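OTU domain-containing protein wMelOTU (Wolbachia pipientis wMel, PDB 6W9O) is a bacterial OTU-family deubiquitinase, a cysteine protease fold of clan CA that probably cleaves ubiquitin from modified proteins as an effector. Local coordinates at residues A[40-45]-A[195-200]; A[56-61]-A[180-185]; A[133-138]-A[160-165]. One frame throughout, in Å; residues are numbered along the deposited sequence. Where two conformers were deposited one is given.

Interaction 1: residues A[40-45]-A[195-200]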
ATOM      1  N   ASP A  40       4.677 -20.050  -4.720  1.00 20.51           N
ATOM      2  CA  ASP A  40       5.757 -20.066  -5.693  1.00 21.00           C
ATOM      3  C   ASP A  40       5.439 -19.290  -6.961  1.00 20.48           C
ATOM      4  O   ASP A  40       6.377 -18.960  -7.700  1.00 22.07           O
ATOM      5  CB  ASP A  40       6.033 -21.506  -6.123  1.00 23.75           C
ATOM      6  CG  ASP A  40       6.683 -22.340  -5.023  1.00 35.65           C
ATOM      7  OD1 ASP A  40       7.266 -21.747  -4.098  1.00 39.57           O
ATOM      8  OD2 ASP A  40       6.619 -23.587  -5.106  1.00 41.36           O
ATOM      9  N   ASN A  41       4.169 -19.000  -7.225  1.00 20.35           N
ATOM     10  CA  ASN A  41       3.841 -18.153  -8.376  1.00 17.99           C
ATOM     11  C   ASN A  41       4.043 -16.677  -8.109  1.00 19.27           C
ATOM     12  O   ASN A  41       4.006 -15.896  -9.057  1.00 18.61           O
ATOM     13  CB  ASN A  41       2.407 -18.395  -8.888  1.00 15.94           C
ATOM     14  CG  ASN A  41       1.341 -18.259  -7.796  1.00 21.89           C
ATOM     15  OD1 ASN A  41       1.423 -18.927  -6.766  1.00 20.31           O
ATOM     16  ND2 ASN A  41       0.328 -17.414  -8.015  1.00 18.11           N
ATOM     17  N   PHE A  42       4.330 -16.261  -6.863  1.00 16.81           N
ATOM     18  CA  PHE A  42       4.545 -14.837  -6.591  1.00 16.85           C
ATOM     19  C   PHE A  42       6.024 -14.507  -6.601  1.00 17.65           C
ATOM     20  O   PHE A  42       6.873 -15.393  -6.453  1.00 20.20           O
ATOM     21  CB  PHE A  42       3.944 -14.408  -5.231  1.00 15.72           C
ATOM     22  CG  PHE A  42       2.418 -14.297  -5.274  1.00 14.24           C
ATOM     23  CD1 PHE A  42       1.795 -13.041  -5.391  1.00 15.28           C
ATOM     24  CD2 PHE A  42       1.644 -15.462  -5.196  1.00 17.94           C
ATOM     25  CE1 PHE A  42       0.400 -12.945  -5.454  1.00 17.68           C
ATOM     26  CE2 PHE A  42       0.315 -15.381  -5.266  1.00 19.26           C
ATOM     27  CZ  PHE A  42      -0.340 -14.135  -5.371  1.00 15.83           C
ATOM     28  N   TYR A  43       6.324 -13.255  -6.900  1.00 17.54           N
ATOM     29  CA  TYR A  43       7.721 -12.821  -6.945  1.00 18.13           C
ATOM     30  C   TYR A  43       7.761 -11.380  -6.489  1.00 15.71           C
ATOM     31  O   TYR A  43       6.752 -10.678  -6.514  1.00 15.86           O
ATOM     32  CB  TYR A  43       8.307 -12.957  -8.361  1.00 19.91           C
ATOM     33  CG  TYR A  43       7.619 -12.097  -9.407  1.00 19.15           C
ATOM     34  CD1 TYR A  43       8.153 -10.883  -9.786  1.00 19.31           C
ATOM     35  CD2 TYR A  43       6.466 -12.528 -10.052  1.00 18.63           C
ATOM     36  CE1 TYR A  43       7.567 -10.092 -10.749  1.00 21.71           C
ATOM     37  CE2 TYR A  43       5.876 -11.725 -11.009  1.00 18.49           C
ATOM     38  CZ  TYR A  43       6.412 -10.529 -11.358  1.00 22.35           C
ATOM     39  OH  TYR A  43       5.750  -9.764 -12.333  1.00 23.06           O
ATOM     40  N   VAL A  44       8.945 -10.953  -6.035  1.00 17.37           N
ATOM     41  CA  VAL A  44       9.168  -9.568  -5.642  1.00 17.51           C
ATOM     42  C   VAL A  44       9.535  -8.729  -6.876  1.00 16.98           C
ATOM     43  O   VAL A  44      10.550  -8.976  -7.524  1.00 21.22           O
ATOM     44  CB  VAL A  44      10.248  -9.480  -4.548  1.00 18.96           C
ATOM     45  CG1 VAL A  44      10.389  -8.027  -4.127  1.00 20.31           C
ATOM     46  CG2 VAL A  44       9.847 -10.367  -3.368  1.00 18.99           C
ATOM     47  N   GLY A  45       8.716  -7.708  -7.168  1.00 16.40           N
ATOM     48  CA  GLY A  45       8.937  -6.784  -8.267  1.00 17.74           C
ATOM     49  C   GLY A  45       9.848  -5.651  -7.841  1.00 18.45           C
ATOM     50  O   GLY A  45      10.525  -5.708  -6.813  1.00 20.41           O
ATOM     51  N   LEU A 195       4.535  -7.298  -4.435  1.00 12.40           N
ATOM     52  CA  LEU A 195       4.607  -8.756  -4.577  1.00 12.68           C
ATOM     53  C   LEU A 195       3.630  -9.125  -5.688  1.00 12.58           C
ATOM     54  O   LEU A 195       2.430  -8.926  -5.525  1.00 14.19           O
ATOM     55  CB  LEU A 195       4.221  -9.426  -3.265  1.00 12.76           C
ATOM     56  CG  LEU A 195       4.356 -10.945  -3.330  1.00 14.97           C
ATOM     57  CD1 LEU A 195       5.846 -11.292  -3.173  1.00 18.07           C
ATOM     58  CD2 LEU A 195       3.542 -11.636  -2.229  1.00 19.66           C
ATOM     59  N   LEU A 196       4.164  -9.600  -6.820  1.00 12.56           N
ATOM     60  CA  LEU A 196       3.338  -9.782  -8.023  1.00 13.13           C
ATOM     61  C   LEU A 196       3.214 -11.258  -8.328  1.00 17.05           C
ATOM     62  O   LEU A 196       3.922 -12.094  -7.785  1.00 16.57           O
ATOM     63  CB  LEU A 196       3.967  -9.011  -9.187  1.00 14.85           C
ATOM     64  CG  LEU A 196       4.097  -7.486  -8.950  1.00 15.96           C
ATOM     65  CD1 LEU A 196       4.940  -6.762  -9.997  1.00 18.64           C
ATOM     66  CD2 LEU A 196       2.703  -6.855  -8.851  1.00 18.26           C
ATOM     67  N   ASP A 197       2.301 -11.591  -9.249  1.00 14.77           N
ATOM     68  CA  ASP A 197       1.945 -12.984  -9.555  1.00 15.60           C
ATOM     69  C   ASP A 197       2.361 -13.273 -10.981  1.00 16.12           C
ATOM     70  O   ASP A 197       1.884 -12.604 -11.918  1.00 15.71           O
ATOM     71  CB  ASP A 197       0.431 -13.100  -9.386  1.00 16.27           C
ATOM     72  CG  ASP A 197      -0.102 -14.489  -9.573  1.00 16.55           C
ATOM     73  OD1 ASP A 197      -1.279 -14.655  -9.194  1.00 18.98           O
ATOM     74  OD2 ASP A 197       0.592 -15.393 -10.078  1.00 15.98           O
ATOM     75  N   ARG A 198       3.224 -14.278 -11.176  1.00 13.98           N
ATOM     76  CA  ARG A 198       3.636 -14.615 -12.540  1.00 16.93           C
ATOM     77  C   ARG A 198       2.434 -14.943 -13.434  1.00 14.71           C
ATOM     78  O   ARG A 198       2.475 -14.724 -14.664  1.00 17.92           O
ATOM     79  CB  ARG A 198       4.593 -15.817 -12.562  1.00 18.37           C
ATOM     80  CG  ARG A 198       5.868 -15.622 -11.734  1.00 27.31           C
ATOM     81  CD  ARG A 198       6.766 -16.876 -11.847  1.00 37.32           C
ATOM     82  NE  ARG A 198       8.150 -16.485 -11.600  1.00 47.32           N
ATOM     83  CZ  ARG A 198       8.674 -16.421 -10.381  1.00 52.94           C
ATOM     84  NH1 ARG A 198       7.921 -16.725  -9.327  1.00 50.28           N
ATOM     85  NH2 ARG A 198       9.940 -16.039 -10.211  1.00 60.97           N
ATOM     86  N   ASN A 199       1.393 -15.541 -12.855  1.00 14.53           N
ATOM     87  CA  ASN A 199       0.252 -15.963 -13.644  1.00 16.18           C
ATOM     88  C   ASN A 199      -0.468 -14.776 -14.249  1.00 16.08           C
ATOM     89  O   ASN A 199      -1.182 -14.975 -15.244  1.00 16.88           O
ATOM     90  CB  ASN A 199      -0.741 -16.728 -12.734  1.00 19.24           C
ATOM     91  CG  ASN A 199      -0.239 -18.098 -12.328  1.00 24.78           C
ATOM     92  OD1 ASN A 199       0.493 -18.732 -13.070  1.00 27.68           O
ATOM     93  ND2 ASN A 199      -0.663 -18.583 -11.144  1.00 19.45           N
ATOM     94  N   LYS A 200      -0.317 -13.588 -13.690  1.00 16.12           N
ATOM     95  CA  LYS A 200      -1.023 -12.381 -14.111  1.00 15.81           C
ATOM     96  C   LYS A 200      -0.101 -11.394 -14.804  1.00 17.66           C
ATOM     97  O   LYS A 200      -0.480 -10.227 -15.005  1.00 17.71           O
ATOM     98  CB  LYS A 200      -1.705 -11.724 -12.898  1.00 15.02           C
ATOM     99  CG  LYS A 200      -2.658 -12.715 -12.239  1.00 15.96           C
ATOM    100  CD  LYS A 200      -3.435 -12.012 -11.088  1.00 15.59           C
ATOM    101  CE  LYS A 200      -4.310 -13.041 -10.393  1.00 17.54           C
ATOM    102  NZ  LYS A 200      -5.142 -12.412  -9.317  1.00 22.28           N
TER

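Interaction 2: residues A[56-61]-A[180-185]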
ATOM      1  N   ASP A  56       4.094   3.309  -5.323  1.00 13.48           N
ATOM      2  CA  ASP A  56       4.386   2.566  -6.559  1.00 12.74           C
ATOM      3  C   ASP A  56       4.161   1.068  -6.363  1.00 15.68           C
ATOM      4  O   ASP A  56       3.702   0.380  -7.309  1.00 15.46           O
ATOM      5  CB  ASP A  56       5.826   2.831  -6.979  1.00 16.00           C
ATOM      6  CG  ASP A  56       6.107   2.378  -8.409  1.00 18.08           C
ATOM      7  OD1 ASP A  56       5.334   2.820  -9.296  1.00 19.58           O
ATOM      8  OD2 ASP A  56       7.134   1.687  -8.669  1.00 20.05           O
ATOM      9  N   SER A  57       4.489   0.525  -5.199  1.00 14.47           N
ATOM     10  CA  SER A  57       4.232  -0.904  -4.953  1.00 12.69           C
ATOM     11  C   SER A  57       2.736  -1.177  -4.907  1.00 12.74           C
ATOM     12  O   SER A  57       2.234  -2.130  -5.555  1.00 13.17           O
ATOM     13  CB  SER A  57       4.855  -1.301  -3.607  1.00 12.50           C
ATOM     14  OG  SER A  57       6.264  -1.173  -3.660  1.00 14.23           O
ATOM     15  N   PHE A  58       1.978  -0.324  -4.205  1.00 13.07           N
ATOM     16  CA  PHE A  58       0.519  -0.462  -4.166  1.00 13.39           C
ATOM     17  C   PHE A  58      -0.071  -0.356  -5.563  1.00 12.31           C
ATOM     18  O   PHE A  58      -0.923  -1.164  -5.943  1.00 15.32           O
ATOM     19  CB  PHE A  58      -0.053   0.646  -3.254  1.00 13.29           C
ATOM     20  CG  PHE A  58      -1.529   0.522  -2.962  1.00 12.50           C
ATOM     21  CD1 PHE A  58      -1.972  -0.010  -1.735  1.00 14.08           C
ATOM     22  CD2 PHE A  58      -2.489   0.971  -3.888  1.00 14.69           C
ATOM     23  CE1 PHE A  58      -3.348  -0.135  -1.487  1.00 16.26           C
ATOM     24  CE2 PHE A  58      -3.858   0.875  -3.592  1.00 16.16           C
ATOM     25  CZ  PHE A  58      -4.251   0.267  -2.391  1.00 16.38           C
ATOM     26  N   ARG A  59       0.374   0.625  -6.345  1.00 12.17           N
ATOM     27  CA  ARG A  59      -0.134   0.802  -7.726  1.00 12.63           C
ATOM     28  C   ARG A  59       0.067  -0.455  -8.553  1.00 14.92           C
ATOM     29  O   ARG A  59      -0.824  -0.819  -9.347  1.00 13.80           O
ATOM     30  CB  ARG A  59       0.672   1.955  -8.392  1.00 16.91           C
ATOM     31  CG  ARG A  59       0.600   2.003  -9.927  1.00 18.33           C
ATOM     32  CD  ARG A  59       1.514   3.060 -10.468  1.00 17.83           C
ATOM     33  NE  ARG A  59       2.860   2.531 -10.663  1.00 18.43           N
ATOM     34  CZ  ARG A  59       3.253   1.760 -11.684  1.00 21.59           C
ATOM     35  NH1 ARG A  59       2.390   1.333 -12.613  1.00 20.44           N
ATOM     36  NH2 ARG A  59       4.538   1.416 -11.776  1.00 22.19           N
ATOM     37  N   GLN A  60       1.268  -1.064  -8.480  1.00 15.02           N
ATOM     38  CA  GLN A  60       1.533  -2.190  -9.370  1.00 13.67           C
ATOM     39  C   GLN A  60       0.672  -3.372  -8.996  1.00 12.94           C
ATOM     40  O   GLN A  60       0.167  -4.085  -9.887  1.00 13.45           O
ATOM     41  CB  GLN A  60       3.010  -2.562  -9.334  1.00 13.21           C
ATOM     42  CG  GLN A  60       3.909  -1.509 -10.044  1.00 13.98           C
ATOM     43  CD  GLN A  60       5.336  -1.960 -10.000  1.00 16.50           C
ATOM     44  OE1 GLN A  60       5.665  -3.046 -10.484  1.00 18.82           O
ATOM     45  NE2 GLN A  60       6.214  -1.156  -9.375  1.00 16.73           N
ATOM     46  N   SER A  61       0.520  -3.648  -7.701  1.00 12.70           N
ATOM     47  CA  SER A  61      -0.295  -4.805  -7.322  1.00 11.50           C
ATOM     48  C   SER A  61      -1.763  -4.528  -7.618  1.00 13.10           C
ATOM     49  O   SER A  61      -2.486  -5.414  -8.130  1.00 12.99           O
ATOM     50  CB  SER A  61      -0.035  -5.112  -5.828  1.00 12.59           C
ATOM     51  OG  SER A  61      -0.959  -6.108  -5.364  1.00 12.62           O
ATOM     52  N   SER A 180      -9.330  -8.949  -4.610  1.00 14.54           N
ATOM     53  CA  SER A 180      -9.467  -7.703  -3.873  0.68 15.90           C
ATOM     54  C   SER A 180      -8.422  -7.548  -2.780  1.00 17.39           C
ATOM     55  O   SER A 180      -8.543  -6.633  -1.972  1.00 17.54           O
ATOM     56  CB  SER A 180     -10.846  -7.603  -3.259  0.68 18.88           C
ATOM     57  OG  SER A 180     -11.833  -7.520  -4.288  0.68 19.56           O
ATOM     58  N   THR A 181      -7.406  -8.410  -2.737  1.00 14.26           N
ATOM     59  CA  THR A 181      -6.263  -8.172  -1.839  1.00 12.31           C
ATOM     60  C   THR A 181      -5.092  -7.752  -2.718  1.00 14.90           C
ATOM     61  O   THR A 181      -4.774  -8.446  -3.694  1.00 15.82           O
ATOM     62  CB  THR A 181      -5.896  -9.461  -1.105  1.00 13.26           C
ATOM     63  OG1 THR A 181      -6.957  -9.829  -0.210  1.00 16.78           O
ATOM     64  CG2 THR A 181      -4.633  -9.282  -0.236  1.00 14.29           C
ATOM     65  N   VAL A 182      -4.411  -6.645  -2.353  1.00 12.74           N
ATOM     66  CA  VAL A 182      -3.171  -6.260  -2.998  1.00 11.82           C
ATOM     67  C   VAL A 182      -2.029  -6.618  -2.046  1.00 14.10           C
ATOM     68  O   VAL A 182      -2.224  -6.803  -0.831  1.00 14.46           O
ATOM     69  CB  VAL A 182      -3.155  -4.772  -3.383  1.00 15.20           C
ATOM     70  CG1 VAL A 182      -4.245  -4.510  -4.473  1.00 15.11           C
ATOM     71  CG2 VAL A 182      -3.456  -3.928  -2.208  1.00 15.57           C
ATOM     72  N   HIS A 183      -0.816  -6.790  -2.595  1.00 11.59           N
ATOM     73  CA  HIS A 183       0.291  -7.389  -1.833  1.00 10.60           C
ATOM     74  C   HIS A 183       1.572  -6.605  -2.020  1.00 11.76           C
ATOM     75  O   HIS A 183       1.976  -6.342  -3.151  1.00 12.98           O
ATOM     76  CB  HIS A 183       0.585  -8.836  -2.334  1.00 11.89           C
ATOM     77  CG  HIS A 183      -0.611  -9.732  -2.292  1.00 10.45           C
ATOM     78  ND1 HIS A 183      -0.908 -10.529  -1.205  1.00 12.86           N
ATOM     79  CD2 HIS A 183      -1.547  -9.999  -3.243  1.00 12.85           C
ATOM     80  CE1 HIS A 183      -2.018 -11.219  -1.477  1.00 13.84           C
ATOM     81  NE2 HIS A 183      -2.410 -10.925  -2.711  1.00 13.93           N
ATOM     82  N   ILE A 184       2.239  -6.292  -0.893  1.00 11.60           N
ATOM     83  CA  ILE A 184       3.541  -5.634  -0.958  1.00 11.23           C
ATOM     84  C   ILE A 184       4.435  -6.252   0.094  1.00 11.57           C
ATOM     85  O   ILE A 184       3.970  -6.893   1.045  1.00 13.31           O
ATOM     86  CB  ILE A 184       3.456  -4.097  -0.787  1.00 12.38           C
ATOM     87  CG1 ILE A 184       3.053  -3.777   0.661  1.00 13.41           C
ATOM     88  CG2 ILE A 184       2.471  -3.479  -1.799  1.00 13.44           C
ATOM     89  CD1 ILE A 184       2.925  -2.245   0.876  1.00 14.06           C
ATOM     90  N   ILE A 185       5.728  -6.098  -0.108  1.00 12.52           N
ATOM     91  CA  ILE A 185       6.712  -6.669   0.821  1.00 13.68           C
ATOM     92  C   ILE A 185       7.561  -5.553   1.401  1.00 15.18           C
ATOM     93  O   ILE A 185       7.911  -4.597   0.699  1.00 14.24           O
ATOM     94  CB  ILE A 185       7.514  -7.813   0.167  1.00 20.79           C
ATOM     95  CG1 ILE A 185       8.480  -8.499   1.147  1.00 23.08           C
ATOM     96  CG2 ILE A 185       8.210  -7.373  -1.086  1.00 23.25           C
ATOM     97  CD1 ILE A 185       8.787 -10.001   0.677  1.00 23.42           C
TER

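Interaction 3: residues A[133-138]-A[160-165]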
ATOM      1  N   LEU A 133      -6.087   4.326   1.049  1.00 14.01           N
ATOM      2  CA  LEU A 133      -6.238   3.799  -0.308  1.00 14.18           C
ATOM      3  C   LEU A 133      -7.087   2.534  -0.318  1.00 14.23           C
ATOM      4  O   LEU A 133      -7.775   2.250  -1.319  1.00 15.06           O
ATOM      5  CB  LEU A 133      -4.858   3.530  -0.903  1.00 15.63           C
ATOM      6  CG  LEU A 133      -3.975   4.784  -0.992  1.00 13.91           C
ATOM      7  CD1 LEU A 133      -2.576   4.391  -1.456  1.00 14.15           C
ATOM      8  CD2 LEU A 133      -4.660   5.810  -1.943  1.00 15.69           C
ATOM      9  N   CYS A 134      -7.059   1.733   0.753  1.00 14.36           N
ATOM     10  CA  CYS A 134      -7.917   0.558   0.826  1.00 15.12           C
ATOM     11  C   CYS A 134      -9.371   1.003   0.803  1.00 16.94           C
ATOM     12  O   CYS A 134     -10.232   0.392   0.128  1.00 17.42           O
ATOM     13  CB  CYS A 134      -7.631  -0.175   2.150  1.00 14.65           C
ATOM     14  SG  CYS A 134      -6.168  -1.210   2.001  1.00 16.66           S
ATOM     15  N   GLU A 135      -9.680   2.077   1.524  1.00 14.78           N
ATOM     16  CA  GLU A 135     -11.042   2.619   1.538  1.00 16.52           C
ATOM     17  C   GLU A 135     -11.460   3.117   0.148  1.00 16.76           C
ATOM     18  O   GLU A 135     -12.586   2.835  -0.312  1.00 20.70           O
ATOM     19  CB  GLU A 135     -11.117   3.747   2.581  1.00 22.76           C
ATOM     20  CG  GLU A 135     -12.257   4.749   2.355  1.00 32.22           C
ATOM     21  CD  GLU A 135     -13.537   4.269   2.890  1.00 47.21           C
ATOM     22  OE1 GLU A 135     -14.604   4.771   2.439  1.00 50.25           O
ATOM     23  OE2 GLU A 135     -13.475   3.385   3.764  1.00 49.27           O
ATOM     24  N   LYS A 136     -10.587   3.831  -0.550  1.00 16.58           N
ATOM     25  CA  LYS A 136     -10.966   4.369  -1.860  1.00 17.92           C
ATOM     26  C   LYS A 136     -11.134   3.255  -2.897  1.00 16.98           C
ATOM     27  O   LYS A 136     -12.124   3.252  -3.644  1.00 19.17           O
ATOM     28  CB  LYS A 136      -9.936   5.375  -2.371  1.00 19.79           C
ATOM     29  CG  LYS A 136     -10.352   5.834  -3.802  1.00 23.62           C
ATOM     30  CD  LYS A 136      -9.753   7.180  -4.150  1.00 24.23           C
ATOM     31  CE  LYS A 136     -10.343   7.641  -5.495  1.00 26.99           C
ATOM     32  NZ  LYS A 136      -9.834   8.985  -5.848  1.00 29.44           N
ATOM     33  N   TYR A 137     -10.212   2.307  -2.952  1.00 14.55           N
ATOM     34  CA  TYR A 137     -10.191   1.313  -4.032  1.00 15.15           C
ATOM     35  C   TYR A 137     -10.864   0.015  -3.635  1.00 18.93           C
ATOM     36  O   TYR A 137     -10.944  -0.902  -4.475  1.00 20.59           O
ATOM     37  CB  TYR A 137      -8.758   1.091  -4.548  1.00 16.63           C
ATOM     38  CG  TYR A 137      -8.255   2.382  -5.171  1.00 15.45           C
ATOM     39  CD1 TYR A 137      -8.658   2.734  -6.450  1.00 16.98           C
ATOM     40  CD2 TYR A 137      -7.430   3.285  -4.463  1.00 18.02           C
ATOM     41  CE1 TYR A 137      -8.281   3.903  -7.019  1.00 17.67           C
ATOM     42  CE2 TYR A 137      -7.066   4.471  -5.033  1.00 17.63           C
ATOM     43  CZ  TYR A 137      -7.468   4.777  -6.311  1.00 18.60           C
ATOM     44  OH  TYR A 137      -7.124   5.977  -6.891  1.00 20.64           O
ATOM     45  N   LYS A 138     -11.400  -0.063  -2.408  1.00 15.96           N
ATOM     46  CA  LYS A 138     -12.193  -1.232  -1.984  1.00 14.87           C
ATOM     47  C   LYS A 138     -11.347  -2.496  -2.064  1.00 16.53           C
ATOM     48  O   LYS A 138     -11.760  -3.534  -2.584  1.00 19.88           O
ATOM     49  CB  LYS A 138     -13.525  -1.340  -2.772  1.00 19.69           C
ATOM     50  CG  LYS A 138     -14.290  -0.011  -2.787  1.00 25.07           C
ATOM     51  CD  LYS A 138     -15.793  -0.200  -2.594  1.00 41.55           C
ATOM     52  CE  LYS A 138     -16.502   1.083  -3.021  1.00 48.51           C
ATOM     53  NZ  LYS A 138     -16.709   2.030  -1.882  1.00 54.55           N
ATOM     54  N   ILE A 160      -4.358  -4.881   6.178  1.00 15.79           N
ATOM     55  CA  ILE A 160      -4.914  -3.560   6.418  1.00 15.28           C
ATOM     56  C   ILE A 160      -6.156  -3.437   5.551  1.00 19.24           C
ATOM     57  O   ILE A 160      -6.161  -3.891   4.403  1.00 17.06           O
ATOM     58  CB  ILE A 160      -3.889  -2.466   6.077  1.00 18.23           C
ATOM     59  CG1 ILE A 160      -2.761  -2.555   7.135  1.00 21.98           C
ATOM     60  CG2 ILE A 160      -4.484  -1.056   6.174  1.00 18.61           C
ATOM     61  CD1 ILE A 160      -1.476  -2.045   6.670  1.00 26.31           C
ATOM     62  N   ASP A 161      -7.218  -2.877   6.102  1.00 16.29           N
ATOM     63  CA  ASP A 161      -8.342  -2.516   5.223  1.00 16.37           C
ATOM     64  C   ASP A 161      -8.876  -1.173   5.659  1.00 18.70           C
ATOM     65  O   ASP A 161      -8.198  -0.402   6.361  1.00 18.47           O
ATOM     66  CB  ASP A 161      -9.385  -3.634   5.184  1.00 18.69           C
ATOM     67  CG  ASP A 161     -10.086  -3.849   6.515  1.00 27.48           C
ATOM     68  OD1 ASP A 161     -10.890  -4.815   6.574  1.00 34.05           O
ATOM     69  OD2 ASP A 161      -9.873  -3.089   7.495  1.00 24.16           O
ATOM     70  N   ASN A 162     -10.076  -0.844   5.189  1.00 19.36           N
ATOM     71  CA  ASN A 162     -10.572   0.497   5.444  1.00 25.09           C
ATOM     72  C   ASN A 162     -10.729   0.759   6.935  1.00 24.63           C
ATOM     73  O   ASN A 162     -10.730   1.940   7.356  1.00 25.68           O
ATOM     74  CB  ASN A 162     -11.891   0.728   4.685  1.00 28.00           C
ATOM     75  CG  ASN A 162     -12.995  -0.195   5.117  1.00 33.73           C
ATOM     76  OD1 ASN A 162     -12.823  -1.405   5.241  1.00 30.30           O
ATOM     77  ND2 ASN A 162     -14.165   0.379   5.340  1.00 44.57           N
ATOM     78  N   SER A 163     -10.800  -0.307   7.739  1.00 21.28           N
ATOM     79  CA  SER A 163     -10.969  -0.171   9.189  1.00 21.91           C
ATOM     80  C   SER A 163      -9.680  -0.330  10.003  1.00 22.88           C
ATOM     81  O   SER A 163      -9.750  -0.328  11.247  1.00 28.21           O
ATOM     82  CB  SER A 163     -12.033  -1.149   9.680  1.00 31.11           C
ATOM     83  OG  SER A 163     -11.586  -2.487   9.502  1.00 36.58           O
ATOM     84  N   GLY A 164      -8.526  -0.471   9.366  1.00 21.13           N
ATOM     85  CA  GLY A 164      -7.268  -0.493  10.090  1.00 21.48           C
ATOM     86  C   GLY A 164      -6.463  -1.761   9.902  1.00 22.71           C
ATOM     87  O   GLY A 164      -6.733  -2.529   8.983  1.00 21.43           O
ATOM     88  N   SER A 165      -5.487  -1.989  10.781  1.00 22.10           N
ATOM     89  CA  SER A 165      -4.358  -2.891  10.552  1.00 29.24           C
ATOM     90  C   SER A 165      -4.404  -3.988  11.590  1.00 27.28           C
ATOM     91  O   SER A 165      -4.541  -3.698  12.769  1.00 30.06           O
ATOM     92  CB  SER A 165      -3.023  -2.167  10.827  1.00 35.08           C
ATOM     93  OG  SER A 165      -2.913  -0.884  10.194  1.00 41.08           O
TER

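Interaction 1: residues A[40-45]-A[195-200]
Tyr-43 and Leu-196 form a hydrogen-bonded antiparallel pair whose backbones exchange two bonds, Tyr-43 N to Leu-196 O and Leu-196 N to Tyr-43 O, each 2.8 Å long. CB of Tyr-43 lies over one face of the Arg-198 guanidinium. CG is placed between the backbone N and the carbonyl carbon (chi1 62°). Further out, CD2 meets the aliphatic part of the same arginine, 3.6 Å from Arg-198 CG, while the edge at CE2 points at the backbone N of Arg-198. On the same face of the sheet, the phenol ring lies against Leu-196 CB, a CH-pi contact over the ring face in which Tyr-43 CZ comes within 3.6 Å of Leu-196 CB. At the tip, OH lies near Leu-196 CB and CD1 and is hydrogen-bonded to Ser-201 OG.

Asn-41 continues the pairing past the strand. Its carbonyl O accepts from Arg-198 N (2.8 Å, 171° at the hydrogen), and its ND2 donates to Asp-197 OD2 at 2.9 Å. Asn-199 N reaches that same oxygen from the opposite face of the carboxylate, closing an Asx turn, and this two-sided grip should restrain the rotation of the carboxylate. Asp-197 CB in turn lies over the Phe-42 ring, 4.2 Å from its centroid.

Strand 42-44 is thereby added as an outermost strand of the sheet beside 191-197. Tyr-43 and Leu-196 face helices 203-209 and 53-66 respectively, whereas Phe-42 lies on the other face of the sheet, against Tyr-176 and against His-183, the latter on strand 181-188.

Interaction 2: residues A[56-61]-A[180-185]
The Phe-58 ring takes a methyl of Val-182 obliquely, CE1 lying 3.9 Å from Val-182 CG2, and it also meets Val-139. With CG anti to the backbone N (chi1 -172°), this ring leaves the helix beside the strand. Three aromatic side chains surround the His-183 imidazole: Tyr-176 lies nearly parallel to it, Phe-42 meets it edge-to-face, and His-142, turned about perpendicular, shares a hydrogen bond with its ND1. On the helix side remote from the strand, the Arg-59 guanidinium has Gln-60 CG above one face and Asp-56 OD1 at its edge, in plane. NE and NH2 both grip that single oxygen, side-on, with Arg-59 NE 2.8 Å from Asp-56 OD1, while Ile-48 N donates to Asp-56 OD2.

Ser-61 supplies the polar link between the segments. Its OG, anti to the backbone N (chi1 171°), accepts from His-183 N at 2.9 Å with an angle of 161° at the hydrogen. The serine hydroxyl is thus the acceptor for this strand amide across the contact. The fit is close, with Ser-61 OG only 3.2 Å from Val-182 CA. One turn earlier, Ser-57 CB packs on Ile-184 CG2 at 3.7 Å, and Ser-57 OG turns back to Cys-53 O.

Helix 53-66 thus packs on a central strand of the sheet. A helix with a cysteine at its N-terminal end, packed on a beta-sheet, is the arrangement of papain-like clan CA proteases; Cys-53 at the start of helix 53-66 is consistent with this in an OTU domain.

Interaction 3: residues A[133-138]-A[160-165]
Glu-135 and Asn-162 meet at the protein surface, where Glu-135 OE2 comes within 3.2 Å of Asn-162 CB and accepts a weak hydrogen bond from Asn-162 ND2 at 3.5 Å. The glutamate chain bends at chi2 (83°), which carries CD back to the hairpin, and its own CB stays 3.8 Å from Asn-162 CB. Beneath this pair, buried Cys-134 presses against the backbone: Cys-134 CB is 3.9 Å from Asp-161 C, and SG lies 3.6 Å from Ile-160 O.

The hairpin holds its shape from within. Asp-161 OD2 accepts from both N and OG of Ser-163, reached from one face of the carboxylate, and the first of these bonds makes an Asx turn. Around it a type I turn runs from Asp-161 to Gly-164, whose backbones bond both ways. Gly-164 has phi 121°, a conformation suited to glycine. Asn-162 O is also gripped by Arg-131 NE.

Helix 126-137 thereby packs its last turns against the hairpin joining strands 155-161 and 164-167, while Leu-133 faces helices 53-66 and 72-84.

In the fold
All three interactions reach the same mixed sheet. Interaction 2 is fully buried, its centre about 6 Å from the centre of the chain, and is mostly apolar, with one serine-to-amide bond. Interaction 1 closes one outer edge by strand pairing, so backbone hydrogen bonds and aromatic packing dominate it, with exposed polar groups at its end. Interaction 3 lies toward the opposite outermost strand and is smaller, a helix-to-hairpin contact with a weak polar pair. Interactions 1 and 2 touch directly, Leu-196 CD2 lying 3.9 Å from Ser-61 CA; interactions 2 and 3 meet where Phe-58 CZ is 3.6 Å from Leu-133 CB. Interactions 1 and 3 stay apart, their nearest atoms about 13 Å from each other.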